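PDB 1JMX: amine Dehydrogenase, which probably transfers electrons through two covalently bound c-type hemes in the alpha subunit of a quinohemoprotein amine dehydrogenase. Local coordinates for residues A[27-33]-A[68-74]; A[411-415]-A[468-472]. One frame throughout, in Å; residues are numbered along the deposited sequence.

Interaction 1: residues A[27-33]-A[68-74]. With HEC (heme c), chain F.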
# COMPACT_ATOMS: atom_id res chain seq x y z
N ILE A 27 4.66 -23.60 12.27
CA ILE A 27 3.79 -23.14 13.36
C ILE A 27 4.44 -22.98 14.72
O ILE A 27 4.26 -21.95 15.38
CB ILE A 27 2.56 -24.06 13.49
CG1 ILE A 27 1.81 -24.09 12.15
CG2 ILE A 27 1.63 -23.58 14.61
CD1 ILE A 27 0.67 -25.08 12.11
N SER A 28 5.21 -23.97 15.14
CA SER A 28 5.85 -23.95 16.45
C SER A 28 7.24 -23.31 16.48
O SER A 28 7.98 -23.50 17.44
CB SER A 28 5.94 -25.37 17.00
OG SER A 28 4.69 -26.01 16.92
N HIS A 29 7.57 -22.53 15.46
CA HIS A 29 8.90 -21.92 15.39
C HIS A 29 8.81 -20.42 15.13
O HIS A 29 9.76 -19.80 14.62
CB HIS A 29 9.69 -22.61 14.29
CG HIS A 29 9.54 -24.09 14.28
ND1 HIS A 29 10.34 -24.92 15.02
CD2 HIS A 29 8.61 -24.89 13.69
CE1 HIS A 29 9.93 -26.17 14.89
NE2 HIS A 29 8.88 -26.17 14.09
N GLN A 30 7.67 -19.85 15.49
CA GLN A 30 7.41 -18.43 15.31
C GLN A 30 6.56 -17.92 16.47
O GLN A 30 5.75 -18.66 17.03
CB GLN A 30 6.65 -18.22 13.99
CG GLN A 30 7.36 -18.71 12.74
CD GLN A 30 6.49 -18.63 11.50
OE1 GLN A 30 5.40 -18.07 11.54
NE2 GLN A 30 6.97 -19.19 10.41
N ARG A 31 6.78 -16.66 16.86
CA ARG A 31 6.00 -16.02 17.93
C ARG A 31 5.45 -14.73 17.37
O ARG A 31 6.18 -13.97 16.74
CB ARG A 31 6.86 -15.74 19.17
CG ARG A 31 7.31 -17.00 19.88
CD ARG A 31 7.89 -16.73 21.25
NE ARG A 31 9.20 -16.10 21.21
CZ ARG A 31 9.43 -14.84 21.55
NH1 ARG A 31 8.42 -14.07 21.96
NH2 ARG A 31 10.66 -14.35 21.56
N LYS A 32 4.15 -14.50 17.55
CA LYS A 32 3.51 -13.29 17.02
C LYS A 32 2.45 -12.76 17.99
O LYS A 32 2.12 -13.39 19.00
CB LYS A 32 2.81 -13.59 15.69
CG LYS A 32 3.49 -14.59 14.76
CD LYS A 32 2.53 -15.01 13.66
CE LYS A 32 3.04 -16.20 12.86
NZ LYS A 32 3.92 -15.82 11.75
N THR A 33 1.90 -11.60 17.64
CA THR A 33 0.84 -10.97 18.42
C THR A 33 -0.46 -11.69 18.06
O THR A 33 -0.48 -12.50 17.13
CB THR A 33 0.70 -9.46 18.07
OG1 THR A 33 0.31 -9.32 16.69
CG2 THR A 33 2.00 -8.71 18.31
N GLN A 68 2.66 -19.01 21.96
CA GLN A 68 3.72 -18.33 21.25
C GLN A 68 3.43 -16.86 21.01
O GLN A 68 3.13 -16.43 19.89
CB GLN A 68 3.98 -19.05 19.93
CG GLN A 68 4.52 -20.46 20.11
CD GLN A 68 4.01 -21.41 19.05
OE1 GLN A 68 3.65 -22.55 19.34
NE2 GLN A 68 3.96 -20.94 17.82
N GLY A 69 3.53 -16.08 22.08
CA GLY A 69 3.29 -14.66 21.98
C GLY A 69 4.58 -13.89 22.23
O GLY A 69 5.66 -14.47 22.26
N LEU A 70 4.45 -12.58 22.39
CA LEU A 70 5.61 -11.74 22.64
C LEU A 70 5.54 -11.20 24.07
O LEU A 70 4.46 -10.98 24.61
CB LEU A 70 5.63 -10.55 21.68
CG LEU A 70 5.57 -10.76 20.17
CD1 LEU A 70 5.75 -9.41 19.48
CD2 LEU A 70 6.65 -11.71 19.71
N ALA A 71 6.70 -11.01 24.68
CA ALA A 71 6.74 -10.42 26.01
C ALA A 71 6.35 -8.95 25.81
O ALA A 71 6.44 -8.42 24.70
CB ALA A 71 8.13 -10.54 26.59
N PRO A 72 5.86 -8.28 26.87
CA PRO A 72 5.48 -6.87 26.73
C PRO A 72 6.59 -6.01 26.13
O PRO A 72 6.35 -5.26 25.19
CB PRO A 72 5.15 -6.48 28.17
CG PRO A 72 4.59 -7.74 28.72
CD PRO A 72 5.56 -8.77 28.22
N SER A 73 7.81 -6.16 26.64
CA SER A 73 8.94 -5.39 26.17
C SER A 73 9.33 -5.67 24.71
O SER A 73 10.09 -4.91 24.12
CB SER A 73 10.15 -5.59 27.09
OG SER A 73 10.58 -6.93 27.09
N GLU A 74 8.82 -6.75 24.14
CA GLU A 74 9.12 -7.07 22.75
C GLU A 74 8.18 -6.33 21.81
O GLU A 74 8.34 -6.39 20.59
CB GLU A 74 9.06 -8.58 22.51
CG GLU A 74 10.12 -9.37 23.28
CD GLU A 74 10.05 -10.87 23.01
OE1 GLU A 74 8.93 -11.42 22.99
OE2 GLU A 74 11.10 -11.49 22.82
FE HEC F . 0.07 -23.16 6.97
CHA HEC F . 2.90 -21.55 6.11
CHB HEC F . 0.19 -21.77 10.05
CHC HEC F . -2.79 -24.82 7.84
CHD HEC F . -0.06 -24.59 3.85
NA HEC F . 1.28 -21.93 7.88
C1A HEC F . 2.42 -21.34 7.39
C2A HEC F . 3.05 -20.49 8.39
C3A HEC F . 2.28 -20.56 9.49
C4A HEC F . 1.19 -21.45 9.18
CMA HEC F . 2.53 -19.84 10.80
CAA HEC F . 4.31 -19.68 8.20
CBA HEC F . 3.95 -18.26 7.83
CGA HEC F . 5.16 -17.38 7.61
O1A HEC F . 6.30 -17.85 7.74
O2A HEC F . 4.96 -16.19 7.30
NB HEC F . -1.05 -23.27 8.58
C1B HEC F . -0.86 -22.62 9.80
C2B HEC F . -1.86 -22.93 10.77
C3B HEC F . -2.70 -23.81 10.15
C4B HEC F . -2.21 -24.01 8.79
CMB HEC F . -1.93 -22.38 12.21
CAB HEC F . -3.90 -24.42 10.83
CBB HEC F . -5.22 -23.65 10.86
NC HEC F . -1.16 -24.43 6.04
C1C HEC F . -2.31 -25.02 6.56
C2C HEC F . -2.94 -25.88 5.59
C3C HEC F . -2.19 -25.84 4.49
C4C HEC F . -1.08 -24.92 4.76
CMC HEC F . -4.22 -26.69 5.82
CAC HEC F . -2.35 -26.79 3.31
CBC HEC F . -3.32 -26.51 2.18
ND HEC F . 1.18 -23.09 5.32
C1D HEC F . 1.00 -23.73 4.11
C2D HEC F . 2.05 -23.39 3.15
C3D HEC F . 2.87 -22.53 3.82
C4D HEC F . 2.32 -22.36 5.14
CMD HEC F . 2.19 -23.90 1.71
CAD HEC F . 4.14 -21.84 3.33
CBD HEC F . 3.94 -20.55 2.56
CGD HEC F . 3.19 -19.49 3.34
O1D HEC F . 2.03 -19.23 3.03
O2D HEC F . 3.77 -18.91 4.27
O HOH W 1 2.69 -24.93 18.29
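Arg31 meets Glu74 end-on, NH1 to OE1 at 2.9 Å and NH2 to OE2 at 3.2 Å, each oxygen accepting on its syn lone pair. Guanidinium and carboxylate planes lie only 8° apart, the geometry of a bidentate salt bridge. NH1 also donates to Gly69 O at 2.8 Å, in the carbonyl plane and on a lone pair, so both hydrogens of this nitrogen are used. The bend at chi3 (-72°) turns the guanidinium toward these acceptors.

At the other end of the contact the amide NH2 of Gln68 bridges two carbonyls of 27-33: NE2 donates to Ile27 O at 2.7 Å and to Gln30 O at 3.0 Å, both about 20° out of the amide plane. OE1 accepts from a water that also bonds Ser28 OG, whose main partner is the backbone N of Tyr24. Between the two sites, Lys32 N reaches Gln68 O at 3.2 Å, and Gly69 CA makes a CA-H...O contact with Lys32 O.

In the second shell, Ala71 N donates to Glu74 OE1 from the anti side, Ser164 OG bonds Glu74 OE2, and Arg31 NH2 donates to Leu162 O; Trp167 adds a cation-pi contact to Arg31. Replacing Arg31 by alanine removes the guanidinium and is likely to leave the buried Glu74 carboxylate without its charged mate. Toward the heme, Ile27 CG1 lies 3.5 Å from the meso carbon CHB, and Gln30 NE2 donates to propionate oxygen O1A at 3.1 Å. Gln30 OE1 accepts from Lys32 NZ, a residue that touches the second heme.

The loop after helix 54-67 is thus tied through directional polar bonds to a segment lining both heme sites, and the paired charges are likely to ease the cost of burying Arg31 and Glu74.

Interaction 2: residues A[411-415]-A[468-472]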
# COMPACT_ATOMS: atom_id res chain seq x y z
N TYR A 411 -4.21 21.60 23.97
CA TYR A 411 -5.00 21.69 22.74
C TYR A 411 -6.07 22.75 22.92
O TYR A 411 -7.06 22.53 23.62
CB TYR A 411 -5.65 20.34 22.42
CG TYR A 411 -4.66 19.24 22.07
CD1 TYR A 411 -4.83 17.95 22.58
CD2 TYR A 411 -3.60 19.48 21.20
CE1 TYR A 411 -3.96 16.92 22.22
CE2 TYR A 411 -2.73 18.46 20.83
CZ TYR A 411 -2.92 17.18 21.35
OH TYR A 411 -2.05 16.17 21.01
N LEU A 412 -5.88 23.91 22.27
CA LEU A 412 -6.82 25.02 22.37
C LEU A 412 -7.81 25.07 21.22
O LEU A 412 -7.48 24.72 20.09
CB LEU A 412 -6.07 26.35 22.46
CG LEU A 412 -5.21 26.60 23.70
CD1 LEU A 412 -4.68 28.02 23.68
CD2 LEU A 412 -6.03 26.39 24.94
N PRO A 413 -9.06 25.50 21.50
CA PRO A 413 -10.10 25.60 20.48
C PRO A 413 -9.68 26.54 19.34
O PRO A 413 -8.99 27.53 19.56
CB PRO A 413 -11.30 26.15 21.26
CG PRO A 413 -10.66 26.91 22.39
CD PRO A 413 -9.56 25.98 22.80
N ALA A 414 -10.09 26.20 18.13
CA ALA A 414 -9.72 27.00 16.98
C ALA A 414 -10.66 26.86 15.80
O ALA A 414 -11.55 26.01 15.78
CB ALA A 414 -8.31 26.64 16.53
N SER A 415 -10.45 27.73 14.83
CA SER A 415 -11.20 27.72 13.59
C SER A 415 -10.35 26.91 12.63
O SER A 415 -9.12 26.97 12.67
CB SER A 415 -11.35 29.15 13.06
OG SER A 415 -11.64 29.16 11.66
N ALA A 468 -5.24 26.07 11.16
CA ALA A 468 -5.95 26.24 12.42
C ALA A 468 -5.65 27.65 12.91
O ALA A 468 -4.52 28.12 12.83
CB ALA A 468 -5.46 25.24 13.46
N THR A 469 -6.68 28.36 13.35
CA THR A 469 -6.49 29.71 13.85
C THR A 469 -7.11 29.76 15.24
O THR A 469 -8.31 29.56 15.41
CB THR A 469 -7.11 30.78 12.92
OG1 THR A 469 -8.52 30.56 12.81
CG2 THR A 469 -6.50 30.72 11.54
N LEU A 470 -6.26 29.97 16.23
CA LEU A 470 -6.68 30.01 17.62
C LEU A 470 -7.78 31.02 17.93
O LEU A 470 -7.76 32.16 17.47
CB LEU A 470 -5.47 30.25 18.51
CG LEU A 470 -5.15 29.10 19.46
CD1 LEU A 470 -5.15 27.78 18.70
CD2 LEU A 470 -3.80 29.36 20.12
N ALA A 471 -8.78 30.56 18.67
CA ALA A 471 -9.89 31.40 19.09
C ALA A 471 -9.31 32.40 20.08
O ALA A 471 -9.71 33.56 20.14
CB ALA A 471 -10.96 30.56 19.77
N ASP A 472 -8.30 31.95 20.83
CA ASP A 472 -7.63 32.77 21.83
C ASP A 472 -6.46 33.55 21.22
O ASP A 472 -5.31 33.10 21.26
CB ASP A 472 -7.13 31.86 22.98
CG ASP A 472 -6.36 32.62 24.07
OD1 ASP A 472 -6.71 33.79 24.34
OD2 ASP A 472 -5.42 32.02 24.65
O HOH W 2 -7.86 29.22 21.61
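Leu412 and Leu470 cross obliquely, meeting CD1 to CD2 at 3.9 Å, where the strand pairing ends. The other branch of Leu470, CD1, sits in a shallow hollow formed by Leu412 CB, Pro413 O and Ala414 CB, the last 4.0 Å from it. With chi1 at -115°, away from the usual staggered values, Leu470 brings its branched end nearer to 411-415 than its first bond suggests. Val365 and Val368 add apolar contacts to Leu470. The small Ala414 methyl lies close against the Thr469 carbonyl, 3.1 Å from Thr469 O.

Two antiparallel bridges define the register. Ser415 and Thr469 form the hydrogen-bonded pair, Ser415 N to Thr469 O and Thr469 N to Ser415 O, both 2.9 Å; Ala414 and Leu470 form the non-hydrogen-bonded pair, their side chains diverging. On the face carrying Ser415 and Thr469, Ser415 CB packs 3.2 Å from Thr469 OG1. Beyond the ladder, Ala471 N bonds Pro413 O nearly straight at 174°, and a water links the same oxygen to Asp472 N.

Main-chain bonds, rather than side-chain chemistry, therefore set the pairing of strands 406-420 and 462-470 in the sheet of domain IV, an E-set domain, while the buried leucines add apolar packing at its end.

How the interactions relate
Interaction 1 is a largely buried contact in the heme-binding region, whereas interaction 2 is partly buried, mixing enclosed leucines with exposed residues in domain IV. They share no strand or helix: their centres are 44 Å apart, on opposite sides of the chain's centre, and their nearest atoms about 23 Å. The chemistry follows the setting. In 27-33 with 68-74, most cross-segment bonds come from side chains, including a charged pair, and join irregular backbone near heme. In 411-415 with 468-472, every direct hydrogen bond is main-chain, as suits an antiparallel ladder, and side chains contribute chiefly apolar contacts away from the heme sites.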